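Local atomic coordinates of pancreatic lipase related protein 2 (Equus caballus, PDB entry 1W52), a protein that probably hydrolyses ester bonds of galactolipids and triacylglycerols, releasing free fatty acids, as a secreted calcium-binding lipase of the alpha/beta hydrolase superfamily. Residues A[169-175]-A[196-202]; A[222-227]-A[319-324]; A[371-375]-A[386-391]. The contacts are given in a common frame with arbitrary orientation. Residues are numbered along the deposited sequence.

Contact 1 (A[169-175]-A[196-202]); sequences GRVGRVT and SDAQFVD. With CA (calcium ion), chain E.
Residues 169-175 and 196-202 run side by side as neighbouring parallel strands preceded by irregular loops, in the register Gly172-Gln199, Arg173-Phe200, Val174-Val201 and Thr175-Asp202, with CA atoms 4.7 to 5.1 Å apart. Backbone hydrogen bonds set this register: Gln199 N to Val171 O (2.9 Å), Val174 N to Phe200 O (3.0 Å) and Asp202 N to Val174 O (3.3 Å). Gly169 turns with positive phi (70/27), and a side chain there would strike Ser196 O. Strands 173-177 and 201-204 belong to the parallel part of the central sheet of the alpha/beta hydrolase fold; strand 148-153, on the other side of 173-177, leads to the predicted nucleophile Ser154. Apolar packing gathers on the face carrying Val174 (p) and Val201 (t), where Val174 CG1 meets Ala198 CB at 3.4 Å and Val201 CG2 at 3.7 Å, beneath helix 155-166. Polar groups occupy the other face. Asp202 (chi1 p) accepts from Thr175 OG1 at OD1 (2.6 Å) and forms a salt bridge from OD2 to NH2 of the all-trans Arg173 (2.6 Å); the same guanidinium also reaches the carbonyls of Gly310 and His311. Before the strand, Asp197 (m) turns its carboxylate away from 169-175 and chelates calcium through OD1 and OD2, both at 2.5 Å, in a site completed by Glu189 and Asp194.

Contact 2 (A[222-227]-A[319-324]); sequences KVGHMD and KTSAVE
This is a partly buried loop-to-strand contact in the lipase domain, at the start of two neighbouring strands of the central sheet, where the approach to strand 226-230 (residues 222-227) meets the loop 319-324 that leads into strand 325-329. The backbones come closest at His225 and Val323, whose CA atoms lie 4.0 Å apart, and one hydrogen bond joins them, Glu324 N to Gly224 O at 2.8 Å. Glu324 takes a positive phi (59/15) immediately before its strand begins. Strands 226-230 and 325-329 are neighbours in the central alpha/beta hydrolase sheet, so the contact lies where the two segments converge to enter it. The turn at 222-227 is held by Asp227 (m), which accepts Val223 N at OD1 (2.8 Å) and Gly224 N at OD2 (3.1 Å). His225 (m, chi2 96°) is the hub of the packing: Thr320 CG2 sits over one ring face, 3.9 Å from the centroid, in a CH-pi contact, while Val323 CG1 approaches CD2 at 3.7 Å. His225 ND1 accepts a hydrogen bond from Val201 N of the preceding strand. At one end Met226 CE touches Lys319 CB at 3.7 Å, close to Phe200; at the other, Lys222 CB packs on Glu324 CG, also at 3.7 Å.

Contact 3 (A[371-375]-A[386-391]); sequences QYEIF and TLDVDV
Ile374, Leu387 and Val389 form the apolar centre where the loop 371-375 covers one face of strand 387-391. Ile374 (m, m) sets CG2 against Leu387 CB at 3.6 Å and extends CD1 to Val389 CG1 at 4.1 Å; it also touches Val344 on the partner strand 340-344. Leu387 (t) and Val389 (m) both direct their CA-CB bonds toward the loop, as the i, i+2 alternation of an extended strand requires. The backbones stand apart, with CA-CA distances of 5.7 Å for Ile374-Leu387 and 8.0 Å for Tyr372-Val389, so side chains fill the gap. Next outward, Tyr372 (chi1 -90°, chi2 74°) slants its ring across toward the strand, CE2 lying 3.4 Å from Val389 CG2. Its hydroxyl marks the polar edge: Tyr372 OH donates to Asp390 O at 3.0 Å, the sole hydrogen bond between the segments, and comes within 4.0 Å of Val391 CG2. Asp388 and Asp390 point away from the loop and form salt bridges with Arg343 and Arg341, respectively. Strand 387-391 pairs antiparallel with 340-344 through Leu387-Val344, Val389-Tyr342 and Val391-Trp340 backbone bonds, and apolar packing of a second layer onto such a pair is characteristic of the beta-sandwich of a PLAT/LH2 domain.

The three contacts follow one another along the chain without interleaving, and they divide between two domains. Contacts 1 and 2 have centres about 11 Å apart in the lipase domain and adjoin through strands 201-204 and 226-230, neighbours in the central sheet: Val201 O lies 2.7 Å from His225 N, a probable hydrogen bond, and Phe200 CZ lies 3.1 Å from Met226 CE. Together they follow the sheet across strands 173-177, 201-204, 226-230 and the entry to 325-329. Contact 3 belongs to the C-terminal PLAT/LH2 domain, its centre about 38 Å from that of contact 1 and about 31 Å from that of contact 2, in keeping with an elongated protein whose predicted catalytic triad lies wholly in the lipase domain.

Contact 1 (A[169-175]-A[196-202])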
ATOM      1  N   GLY A 169      -7.097  22.276   1.483  1.00 52.43           N
ATOM      2  CA  GLY A 169      -7.638  21.011   1.978  1.00 54.03           C
ATOM      3  C   GLY A 169      -9.087  20.694   1.634  1.00 55.60           C
ATOM      4  O   GLY A 169      -9.754  19.922   2.353  1.00 55.96           O
ATOM      5  N   ARG A 170      -9.548  21.248   0.508  1.00 56.86           N
ATOM      6  CA  ARG A 170     -10.936  21.139   0.049  1.00 58.29           C
ATOM      7  C   ARG A 170     -11.153  19.838  -0.714  1.00 52.14           C
ATOM      8  O   ARG A 170     -12.270  19.395  -0.907  1.00 51.18           O
ATOM      9  CB  ARG A 170     -11.329  22.366  -0.833  1.00 62.77           C
ATOM     10  CG  ARG A 170     -12.041  23.519  -0.097  1.00 77.97           C
ATOM     11  CD  ARG A 170     -13.185  23.033   0.816  1.00 96.99           C
ATOM     12  NE  ARG A 170     -13.537  23.962   1.890  1.00100.00           N
ATOM     13  CZ  ARG A 170     -14.045  23.608   3.077  1.00100.00           C
ATOM     14  NH1 ARG A 170     -14.275  22.328   3.380  1.00100.00           N
ATOM     15  NH2 ARG A 170     -14.331  24.553   3.976  1.00100.00           N
ATOM     16  N   VAL A 171     -10.050  19.248  -1.140  1.00 46.27           N
ATOM     17  CA  VAL A 171     -10.031  18.037  -1.954  1.00 41.77           C
ATOM     18  C   VAL A 171     -10.277  16.809  -1.056  1.00 38.52           C
ATOM     19  O   VAL A 171      -9.698  16.649   0.001  1.00 36.80           O
ATOM     20  CB  VAL A 171      -8.697  17.938  -2.768  1.00 41.08           C
ATOM     21  CG1 VAL A 171      -7.546  18.452  -1.932  1.00 41.91           C
ATOM     22  CG2 VAL A 171      -8.386  16.535  -3.200  1.00 39.19           C
ATOM     23  N   GLY A 172     -11.163  15.940  -1.500  1.00 35.44           N
ATOM     24  CA  GLY A 172     -11.707  14.916  -0.646  1.00 33.56           C
ATOM     25  C   GLY A 172     -10.731  13.860  -0.225  1.00 32.10           C
ATOM     26  O   GLY A 172     -10.843  13.310   0.858  1.00 31.66           O
ATOM     27  N   ARG A 173      -9.790  13.531  -1.093  1.00 31.19           N
ATOM     28  CA  ARG A 173      -8.797  12.523  -0.747  1.00 30.02           C
ATOM     29  C   ARG A 173      -7.574  12.551  -1.615  1.00 28.91           C
ATOM     30  O   ARG A 173      -7.649  12.611  -2.850  1.00 28.90           O
ATOM     31  CB  ARG A 173      -9.404  11.163  -0.879  1.00 30.12           C
ATOM     32  CG  ARG A 173      -8.570  10.030  -0.423  1.00 30.18           C
ATOM     33  CD  ARG A 173      -9.206   8.748  -0.847  1.00 29.69           C
ATOM     34  NE  ARG A 173      -8.593   7.564  -0.275  1.00 30.78           N
ATOM     35  CZ  ARG A 173      -8.739   6.341  -0.783  1.00 30.36           C
ATOM     36  NH1 ARG A 173      -9.467   6.176  -1.877  1.00 30.38           N
ATOM     37  NH2 ARG A 173      -8.179   5.280  -0.203  1.00 28.44           N
ATOM     38  N   VAL A 174      -6.440  12.486  -0.938  1.00 27.26           N
ATOM     39  CA  VAL A 174      -5.176  12.232  -1.585  1.00 26.23           C
ATOM     40  C   VAL A 174      -4.625  11.003  -0.886  1.00 23.88           C
ATOM     41  O   VAL A 174      -4.735  10.846   0.339  1.00 23.07           O
ATOM     42  CB  VAL A 174      -4.210  13.463  -1.592  1.00 26.79           C
ATOM     43  CG1 VAL A 174      -4.076  14.031  -0.264  1.00 28.64           C
ATOM     44  CG2 VAL A 174      -2.814  13.057  -2.020  1.00 28.82           C
ATOM     45  N   THR A 175      -4.119  10.107  -1.715  1.00 21.96           N
ATOM     46  CA  THR A 175      -3.513   8.856  -1.301  1.00 20.49           C
ATOM     47  C   THR A 175      -2.043   8.901  -1.683  1.00 19.73           C
ATOM     48  O   THR A 175      -1.688   9.168  -2.841  1.00 19.62           O
ATOM     49  CB  THR A 175      -4.186   7.716  -2.041  1.00 20.23           C
ATOM     50  OG1 THR A 175      -5.549   7.560  -1.576  1.00 18.85           O
ATOM     51  CG2 THR A 175      -3.486   6.418  -1.717  1.00 19.41           C
ATOM     52  N   SER A 196      -3.330  17.517   6.346  1.00 29.37           N
ATOM     53  CA  SER A 196      -3.998  18.767   6.074  1.00 30.55           C
ATOM     54  C   SER A 196      -4.178  19.026   4.581  1.00 30.51           C
ATOM     55  O   SER A 196      -4.787  20.031   4.229  1.00 31.44           O
ATOM     56  CB  SER A 196      -3.214  19.942   6.714  1.00 31.08           C
ATOM     57  OG  SER A 196      -2.159  20.439   5.874  1.00 33.95           O
ATOM     58  N   ASP A 197      -3.644  18.196   3.696  1.00 29.66           N
ATOM     59  CA  ASP A 197      -3.697  18.590   2.297  1.00 30.28           C
ATOM     60  C   ASP A 197      -4.995  18.098   1.669  1.00 28.77           C
ATOM     61  O   ASP A 197      -5.351  18.487   0.553  1.00 27.29           O
ATOM     62  CB  ASP A 197      -2.454  18.097   1.518  1.00 31.82           C
ATOM     63  CG  ASP A 197      -1.122  18.625   2.101  1.00 35.56           C
ATOM     64  OD1 ASP A 197      -0.964  19.848   2.395  1.00 41.81           O
ATOM     65  OD2 ASP A 197      -0.154  17.873   2.285  1.00 40.53           O
ATOM     66  N   ALA A 198      -5.701  17.228   2.395  1.00 28.17           N
ATOM     67  CA  ALA A 198      -7.007  16.732   1.935  1.00 28.00           C
ATOM     68  C   ALA A 198      -7.920  16.440   3.100  1.00 28.81           C
ATOM     69  O   ALA A 198      -7.481  16.433   4.241  1.00 28.85           O
ATOM     70  CB  ALA A 198      -6.869  15.543   1.064  1.00 26.73           C
ATOM     71  N   GLN A 199      -9.199  16.249   2.813  1.00 29.78           N
ATOM     72  CA  GLN A 199     -10.140  15.910   3.861  1.00 31.65           C
ATOM     73  C   GLN A 199      -9.750  14.569   4.424  1.00 29.83           C
ATOM     74  O   GLN A 199      -9.979  14.260   5.588  1.00 29.09           O
ATOM     75  CB  GLN A 199     -11.567  15.854   3.317  1.00 34.50           C
ATOM     76  CG  GLN A 199     -12.074  17.174   2.692  1.00 42.17           C
ATOM     77  CD  GLN A 199     -12.471  18.205   3.721  1.00 49.94           C
ATOM     78  OE1 GLN A 199     -11.927  18.263   4.816  1.00 52.42           O
ATOM     79  NE2 GLN A 199     -13.433  19.033   3.353  1.00 59.20           N
ATOM     80  N   PHE A 200      -9.135  13.768   3.561  1.00 29.16           N
ATOM     81  CA  PHE A 200      -8.654  12.440   3.906  1.00 27.34           C
ATOM     82  C   PHE A 200      -7.370  12.119   3.156  1.00 26.37           C
ATOM     83  O   PHE A 200      -7.344  12.140   1.898  1.00 26.25           O
ATOM     84  CB  PHE A 200      -9.687  11.433   3.495  1.00 26.60           C
ATOM     85  CG  PHE A 200      -9.324  10.029   3.830  1.00 26.39           C
ATOM     86  CD1 PHE A 200      -8.774   9.692   5.077  1.00 24.17           C
ATOM     87  CD2 PHE A 200      -9.542   9.002   2.897  1.00 25.79           C
ATOM     88  CE1 PHE A 200      -8.481   8.357   5.392  1.00 21.88           C
ATOM     89  CE2 PHE A 200      -9.245   7.670   3.237  1.00 23.62           C
ATOM     90  CZ  PHE A 200      -8.719   7.367   4.482  1.00 19.90           C
ATOM     91  N   VAL A 201      -6.337  11.776   3.936  1.00 24.49           N
ATOM     92  CA  VAL A 201      -5.042  11.339   3.418  1.00 23.13           C
ATOM     93  C   VAL A 201      -4.758   9.946   3.957  1.00 21.55           C
ATOM     94  O   VAL A 201      -4.724   9.716   5.179  1.00 21.44           O
ATOM     95  CB  VAL A 201      -3.862  12.290   3.851  1.00 23.33           C
ATOM     96  CG1 VAL A 201      -2.527  11.847   3.243  1.00 23.09           C
ATOM     97  CG2 VAL A 201      -4.118  13.780   3.475  1.00 22.82           C
ATOM     98  N   ASP A 202      -4.512   9.035   3.040  1.00 19.51           N
ATOM     99  CA  ASP A 202      -4.109   7.686   3.413  1.00 19.46           C
ATOM    100  C   ASP A 202      -2.777   7.341   2.759  1.00 18.87           C
ATOM    101  O   ASP A 202      -2.559   7.601   1.587  1.00 18.97           O
ATOM    102  CB  ASP A 202      -5.154   6.662   2.977  1.00 19.69           C
ATOM    103  CG  ASP A 202      -5.506   6.777   1.492  1.00 20.68           C
ATOM    104  OD1 ASP A 202      -5.500   7.934   0.958  1.00 22.02           O
ATOM    105  OD2 ASP A 202      -5.792   5.769   0.801  1.00 19.15           O
TER
HETATM  106 CA    CA E 602       1.429  19.645   2.997  1.00 28.44          CA

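Contact 2 (A[222-227]-A[319-324])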
ATOM      1  N   LYS A 222       4.902   9.128   9.595  1.00 21.27           N
ATOM      2  CA  LYS A 222       3.463   9.097   9.343  1.00 20.47           C
ATOM      3  C   LYS A 222       2.987  10.429   8.788  1.00 18.66           C
ATOM      4  O   LYS A 222       3.345  11.459   9.309  1.00 18.64           O
ATOM      5  CB  LYS A 222       2.713   8.791  10.611  1.00 20.78           C
ATOM      6  CG  LYS A 222       2.692   7.320  10.976  1.00 21.87           C
ATOM      7  CD  LYS A 222       3.537   7.163  12.188  1.00 24.27           C
ATOM      8  CE  LYS A 222       3.773   5.719  12.545  1.00 25.84           C
ATOM      9  NZ  LYS A 222       3.250   5.397  13.866  1.00 25.11           N
ATOM     10  N   VAL A 223       2.230  10.421   7.704  1.00 17.70           N
ATOM     11  CA  VAL A 223       1.754  11.677   7.091  1.00 16.87           C
ATOM     12  C   VAL A 223       0.317  11.677   6.656  1.00 17.52           C
ATOM     13  O   VAL A 223      -0.041  12.477   5.848  1.00 17.37           O
ATOM     14  CB  VAL A 223       2.565  12.053   5.840  1.00 14.97           C
ATOM     15  CG1 VAL A 223       4.003  12.090   6.156  1.00 14.04           C
ATOM     16  CG2 VAL A 223       2.335  11.066   4.777  1.00 15.54           C
ATOM     17  N   GLY A 224      -0.498  10.789   7.185  1.00 19.92           N
ATOM     18  CA  GLY A 224      -1.854  10.613   6.700  1.00 21.74           C
ATOM     19  C   GLY A 224      -2.766  10.559   7.888  1.00 23.46           C
ATOM     20  O   GLY A 224      -2.290  10.556   9.029  1.00 24.31           O
ATOM     21  N   HIS A 225      -4.071  10.537   7.646  1.00 24.52           N
ATOM     22  CA  HIS A 225      -4.980  10.148   8.718  1.00 25.39           C
ATOM     23  C   HIS A 225      -4.736   8.673   8.980  1.00 25.57           C
ATOM     24  O   HIS A 225      -4.859   8.187  10.103  1.00 25.29           O
ATOM     25  CB  HIS A 225      -6.435  10.455   8.367  1.00 25.59           C
ATOM     26  CG  HIS A 225      -6.642  11.896   8.061  1.00 26.16           C
ATOM     27  ND1 HIS A 225      -6.632  12.376   6.763  1.00 26.78           N
ATOM     28  CD2 HIS A 225      -6.752  12.978   8.865  1.00 24.12           C
ATOM     29  CE1 HIS A 225      -6.776  13.687   6.777  1.00 23.34           C
ATOM     30  NE2 HIS A 225      -6.826  14.079   8.038  1.00 25.15           N
ATOM     31  N   MET A 226      -4.337   7.973   7.930  1.00 25.77           N
ATOM     32  CA  MET A 226      -3.980   6.578   8.059  1.00 25.57           C
ATOM     33  C   MET A 226      -2.653   6.265   7.352  1.00 24.92           C
ATOM     34  O   MET A 226      -2.428   6.631   6.220  1.00 25.72           O
ATOM     35  CB  MET A 226      -5.104   5.781   7.458  1.00 26.01           C
ATOM     36  CG  MET A 226      -6.475   6.231   7.893  1.00 26.01           C
ATOM     37  SD  MET A 226      -7.560   4.795   7.820  1.00 33.45           S
ATOM     38  CE  MET A 226      -8.457   4.957   6.437  1.00 32.41           C
ATOM     39  N   ASP A 227      -1.765   5.603   8.053  1.00 23.93           N
ATOM     40  CA  ASP A 227      -0.487   5.220   7.514  1.00 23.26           C
ATOM     41  C   ASP A 227      -0.481   3.725   7.639  1.00 22.64           C
ATOM     42  O   ASP A 227      -0.508   3.219   8.742  1.00 21.62           O
ATOM     43  CB  ASP A 227       0.635   5.839   8.356  1.00 23.48           C
ATOM     44  CG  ASP A 227       0.758   7.339   8.131  1.00 24.43           C
ATOM     45  OD1 ASP A 227       1.581   7.724   7.230  1.00 23.78           O
ATOM     46  OD2 ASP A 227       0.033   8.178   8.779  1.00 22.87           O
ATOM     47  N   LYS A 319     -11.965   6.683   9.632  1.00 42.40           N
ATOM     48  CA  LYS A 319     -10.869   7.081   8.743  1.00 40.18           C
ATOM     49  C   LYS A 319     -10.208   8.399   9.137  1.00 38.10           C
ATOM     50  O   LYS A 319      -8.992   8.516   9.013  1.00 37.93           O
ATOM     51  CB  LYS A 319     -11.312   7.119   7.267  1.00 39.83           C
ATOM     52  CG  LYS A 319     -12.301   8.197   6.928  1.00 39.92           C
ATOM     53  CD  LYS A 319     -12.217   8.616   5.465  1.00 40.38           C
ATOM     54  CE  LYS A 319     -13.259   7.942   4.629  1.00 40.12           C
ATOM     55  NZ  LYS A 319     -14.634   8.261   5.019  1.00 40.47           N
ATOM     56  N   THR A 320     -10.979   9.382   9.614  1.00 35.69           N
ATOM     57  CA  THR A 320     -10.359  10.621  10.110  1.00 34.33           C
ATOM     58  C   THR A 320     -10.645  10.960  11.573  1.00 34.02           C
ATOM     59  O   THR A 320     -10.539  12.104  11.981  1.00 31.97           O
ATOM     60  CB  THR A 320     -10.679  11.818   9.250  1.00 33.36           C
ATOM     61  OG1 THR A 320     -12.082  12.012   9.229  1.00 35.02           O
ATOM     62  CG2 THR A 320     -10.376  11.586   7.797  1.00 33.41           C
ATOM     63  N   SER A 321     -10.939   9.961  12.388  1.00 35.27           N
ATOM     64  CA  SER A 321     -11.021  10.194  13.843  1.00 36.51           C
ATOM     65  C   SER A 321      -9.680  10.670  14.440  1.00 36.64           C
ATOM     66  O   SER A 321      -9.651  11.299  15.493  1.00 37.16           O
ATOM     67  CB  SER A 321     -11.543   8.939  14.581  1.00 36.72           C
ATOM     68  OG  SER A 321     -10.571   7.914  14.577  1.00 38.70           O
ATOM     69  N   ALA A 322      -8.573  10.354  13.772  1.00 36.74           N
ATOM     70  CA  ALA A 322      -7.245  10.820  14.187  1.00 35.84           C
ATOM     71  C   ALA A 322      -6.310  10.925  13.006  1.00 35.23           C
ATOM     72  O   ALA A 322      -6.657  10.532  11.857  1.00 36.02           O
ATOM     73  CB  ALA A 322      -6.649   9.857  15.178  1.00 35.42           C
ATOM     74  N   VAL A 323      -5.110  11.423  13.312  1.00 33.38           N
ATOM     75  CA  VAL A 323      -3.973  11.413  12.366  1.00 31.62           C
ATOM     76  C   VAL A 323      -2.914  10.377  12.769  1.00 31.15           C
ATOM     77  O   VAL A 323      -2.812   9.935  13.925  1.00 31.34           O
ATOM     78  CB  VAL A 323      -3.301  12.786  12.231  1.00 30.36           C
ATOM     79  CG1 VAL A 323      -4.096  13.663  11.350  1.00 29.12           C
ATOM     80  CG2 VAL A 323      -3.177  13.438  13.568  1.00 29.68           C
ATOM     81  N   GLU A 324      -2.138   9.961  11.791  1.00 30.44           N
ATOM     82  CA  GLU A 324      -1.114   8.972  12.037  1.00 29.69           C
ATOM     83  C   GLU A 324      -1.636   7.652  12.585  1.00 29.71           C
ATOM     84  O   GLU A 324      -0.839   6.878  13.105  1.00 30.12           O
ATOM     85  CB  GLU A 324      -0.088   9.529  13.017  1.00 29.18           C
ATOM     86  CG  GLU A 324       0.467  10.908  12.663  1.00 28.09           C
ATOM     87  CD  GLU A 324       1.764  11.170  13.400  1.00 28.43           C
ATOM     88  OE1 GLU A 324       2.002  10.458  14.440  1.00 27.24           O
ATOM     89  OE2 GLU A 324       2.548  12.047  12.936  1.00 28.59           O
TER

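Contact 3 (A[371-375]-A[386-391])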
ATOM      1  N   GLN A 371       2.481 -25.961   3.477  1.00 81.05           N
ATOM      2  CA  GLN A 371       2.800 -26.466   4.823  1.00 79.05           C
ATOM      3  C   GLN A 371       2.949 -25.233   5.712  1.00 74.63           C
ATOM      4  O   GLN A 371       3.265 -24.180   5.196  1.00 74.24           O
ATOM      5  CB  GLN A 371       4.061 -27.365   4.848  1.00 80.42           C
ATOM      6  CG  GLN A 371       3.865 -28.868   4.365  1.00 83.80           C
ATOM      7  CD  GLN A 371       3.358 -29.859   5.449  1.00 87.22           C
ATOM      8  OE1 GLN A 371       3.902 -29.929   6.546  1.00 88.99           O
ATOM      9  NE2 GLN A 371       2.330 -30.635   5.113  1.00 88.89           N
ATOM     10  N   TYR A 372       2.694 -25.342   7.014  1.00 69.24           N
ATOM     11  CA  TYR A 372       2.670 -24.150   7.871  1.00 65.67           C
ATOM     12  C   TYR A 372       3.285 -24.407   9.226  1.00 62.43           C
ATOM     13  O   TYR A 372       2.601 -24.733  10.179  1.00 61.76           O
ATOM     14  CB  TYR A 372       1.234 -23.609   8.058  1.00 65.78           C
ATOM     15  CG  TYR A 372       0.807 -22.590   7.019  1.00 64.99           C
ATOM     16  CD1 TYR A 372       0.511 -23.001   5.746  1.00 64.32           C
ATOM     17  CD2 TYR A 372       0.699 -21.223   7.313  1.00 63.35           C
ATOM     18  CE1 TYR A 372       0.143 -22.120   4.789  1.00 63.61           C
ATOM     19  CE2 TYR A 372       0.312 -20.329   6.343  1.00 61.76           C
ATOM     20  CZ  TYR A 372       0.044 -20.804   5.074  1.00 62.20           C
ATOM     21  OH  TYR A 372      -0.332 -20.017   4.014  1.00 63.27           O
ATOM     22  N   GLU A 373       4.585 -24.246   9.322  1.00 58.85           N
ATOM     23  CA  GLU A 373       5.234 -24.525  10.568  1.00 56.99           C
ATOM     24  C   GLU A 373       4.679 -23.602  11.651  1.00 55.23           C
ATOM     25  O   GLU A 373       5.047 -22.438  11.704  1.00 54.87           O
ATOM     26  CB  GLU A 373       6.757 -24.362  10.444  1.00 57.23           C
ATOM     27  CG  GLU A 373       7.473 -24.415  11.808  1.00 58.70           C
ATOM     28  CD  GLU A 373       8.918 -23.959  11.777  1.00 60.29           C
ATOM     29  OE1 GLU A 373       9.642 -24.386  10.841  1.00 63.45           O
ATOM     30  OE2 GLU A 373       9.319 -23.198  12.698  1.00 59.22           O
ATOM     31  N   ILE A 374       3.846 -24.121  12.546  1.00 53.52           N
ATOM     32  CA  ILE A 374       3.309 -23.295  13.649  1.00 52.87           C
ATOM     33  C   ILE A 374       4.226 -23.243  14.885  1.00 55.81           C
ATOM     34  O   ILE A 374       4.102 -22.376  15.758  1.00 53.20           O
ATOM     35  CB  ILE A 374       1.908 -23.800  14.086  1.00 51.31           C
ATOM     36  CG1 ILE A 374       1.017 -24.118  12.883  1.00 47.33           C
ATOM     37  CG2 ILE A 374       1.217 -22.790  15.013  1.00 49.13           C
ATOM     38  CD1 ILE A 374       0.820 -22.987  11.933  1.00 44.15           C
ATOM     39  N   PHE A 375       5.125 -24.216  14.981  1.00 61.36           N
ATOM     40  CA  PHE A 375       6.034 -24.274  16.126  1.00 65.35           C
ATOM     41  C   PHE A 375       7.205 -25.220  15.952  1.00 69.69           C
ATOM     42  O   PHE A 375       7.039 -26.322  15.443  1.00 70.45           O
ATOM     43  CB  PHE A 375       5.273 -24.712  17.367  1.00 64.60           C
ATOM     44  CG  PHE A 375       5.890 -24.254  18.649  1.00 63.77           C
ATOM     45  CD1 PHE A 375       6.380 -22.958  18.797  1.00 63.86           C
ATOM     46  CD2 PHE A 375       5.947 -25.106  19.729  1.00 63.29           C
ATOM     47  CE1 PHE A 375       6.929 -22.528  19.996  1.00 63.32           C
ATOM     48  CE2 PHE A 375       6.485 -24.681  20.929  1.00 63.59           C
ATOM     49  CZ  PHE A 375       6.981 -23.383  21.060  1.00 63.62           C
ATOM     50  N   THR A 386       0.069 -21.301  19.795  1.00 99.48           N
ATOM     51  CA  THR A 386      -0.522 -20.563  18.651  1.00 93.45           C
ATOM     52  C   THR A 386       0.484 -19.813  17.778  1.00 89.40           C
ATOM     53  O   THR A 386       1.604 -19.498  18.203  1.00 88.70           O
ATOM     54  CB  THR A 386      -1.567 -19.498  19.101  1.00 92.35           C
ATOM     55  OG1 THR A 386      -1.053 -18.711  20.171  1.00 90.84           O
ATOM     56  CG2 THR A 386      -2.752 -20.101  19.687  1.00 89.92           C
ATOM     57  N   LEU A 387       0.025 -19.472  16.571  1.00 84.21           N
ATOM     58  CA  LEU A 387       0.761 -18.601  15.641  1.00 79.79           C
ATOM     59  C   LEU A 387      -0.103 -18.091  14.446  1.00 75.13           C
ATOM     60  O   LEU A 387      -0.706 -18.876  13.703  1.00 74.84           O
ATOM     61  CB  LEU A 387       2.033 -19.298  15.119  1.00 79.62           C
ATOM     62  CG  LEU A 387       2.976 -18.473  14.222  1.00 78.96           C
ATOM     63  CD1 LEU A 387       4.034 -17.706  15.032  1.00 77.72           C
ATOM     64  CD2 LEU A 387       3.604 -19.370  13.160  1.00 78.73           C
ATOM     65  N   ASP A 388      -0.099 -16.774  14.243  1.00 68.62           N
ATOM     66  CA  ASP A 388      -0.854 -16.139  13.176  1.00 63.84           C
ATOM     67  C   ASP A 388      -0.172 -16.377  11.860  1.00 60.13           C
ATOM     68  O   ASP A 388       1.027 -16.411  11.814  1.00 59.55           O
ATOM     69  CB  ASP A 388      -0.991 -14.661  13.504  1.00 63.29           C
ATOM     70  CG  ASP A 388      -1.852 -14.446  14.746  1.00 62.58           C
ATOM     71  OD1 ASP A 388      -2.849 -15.202  14.842  1.00 63.54           O
ATOM     72  OD2 ASP A 388      -1.642 -13.615  15.669  1.00 56.54           O
ATOM     73  N   VAL A 389      -0.918 -16.599  10.799  1.00 56.06           N
ATOM     74  CA  VAL A 389      -0.294 -16.954   9.536  1.00 54.30           C
ATOM     75  C   VAL A 389      -0.988 -16.300   8.328  1.00 52.69           C
ATOM     76  O   VAL A 389      -2.078 -15.811   8.461  1.00 52.36           O
ATOM     77  CB  VAL A 389      -0.206 -18.503   9.351  1.00 54.68           C
ATOM     78  CG1 VAL A 389       0.395 -19.167  10.580  1.00 54.45           C
ATOM     79  CG2 VAL A 389      -1.569 -19.125   8.969  1.00 54.50           C
ATOM     80  N   ASP A 390      -0.364 -16.302   7.150  1.00 50.95           N
ATOM     81  CA  ASP A 390      -0.856 -15.494   6.043  1.00 50.00           C
ATOM     82  C   ASP A 390      -1.173 -16.375   4.850  1.00 50.44           C
ATOM     83  O   ASP A 390      -0.301 -17.071   4.342  1.00 50.53           O
ATOM     84  CB  ASP A 390       0.162 -14.409   5.693  1.00 49.28           C
ATOM     85  CG  ASP A 390       0.399 -13.451   6.855  1.00 48.35           C
ATOM     86  OD1 ASP A 390      -0.575 -12.827   7.297  1.00 46.18           O
ATOM     87  OD2 ASP A 390       1.501 -13.257   7.412  1.00 48.17           O
ATOM     88  N   VAL A 391      -2.427 -16.362   4.406  1.00 50.87           N
ATOM     89  CA  VAL A 391      -2.859 -17.270   3.349  1.00 51.45           C
ATOM     90  C   VAL A 391      -2.932 -16.543   2.012  1.00 56.02           C
ATOM     91  O   VAL A 391      -3.905 -15.890   1.715  1.00 55.65           O
ATOM     92  CB  VAL A 391      -4.217 -18.036   3.700  1.00 49.34           C
ATOM     93  CG1 VAL A 391      -4.689 -18.909   2.536  1.00 44.90           C
ATOM     94  CG2 VAL A 391      -4.052 -18.936   4.959  1.00 44.12           C
TER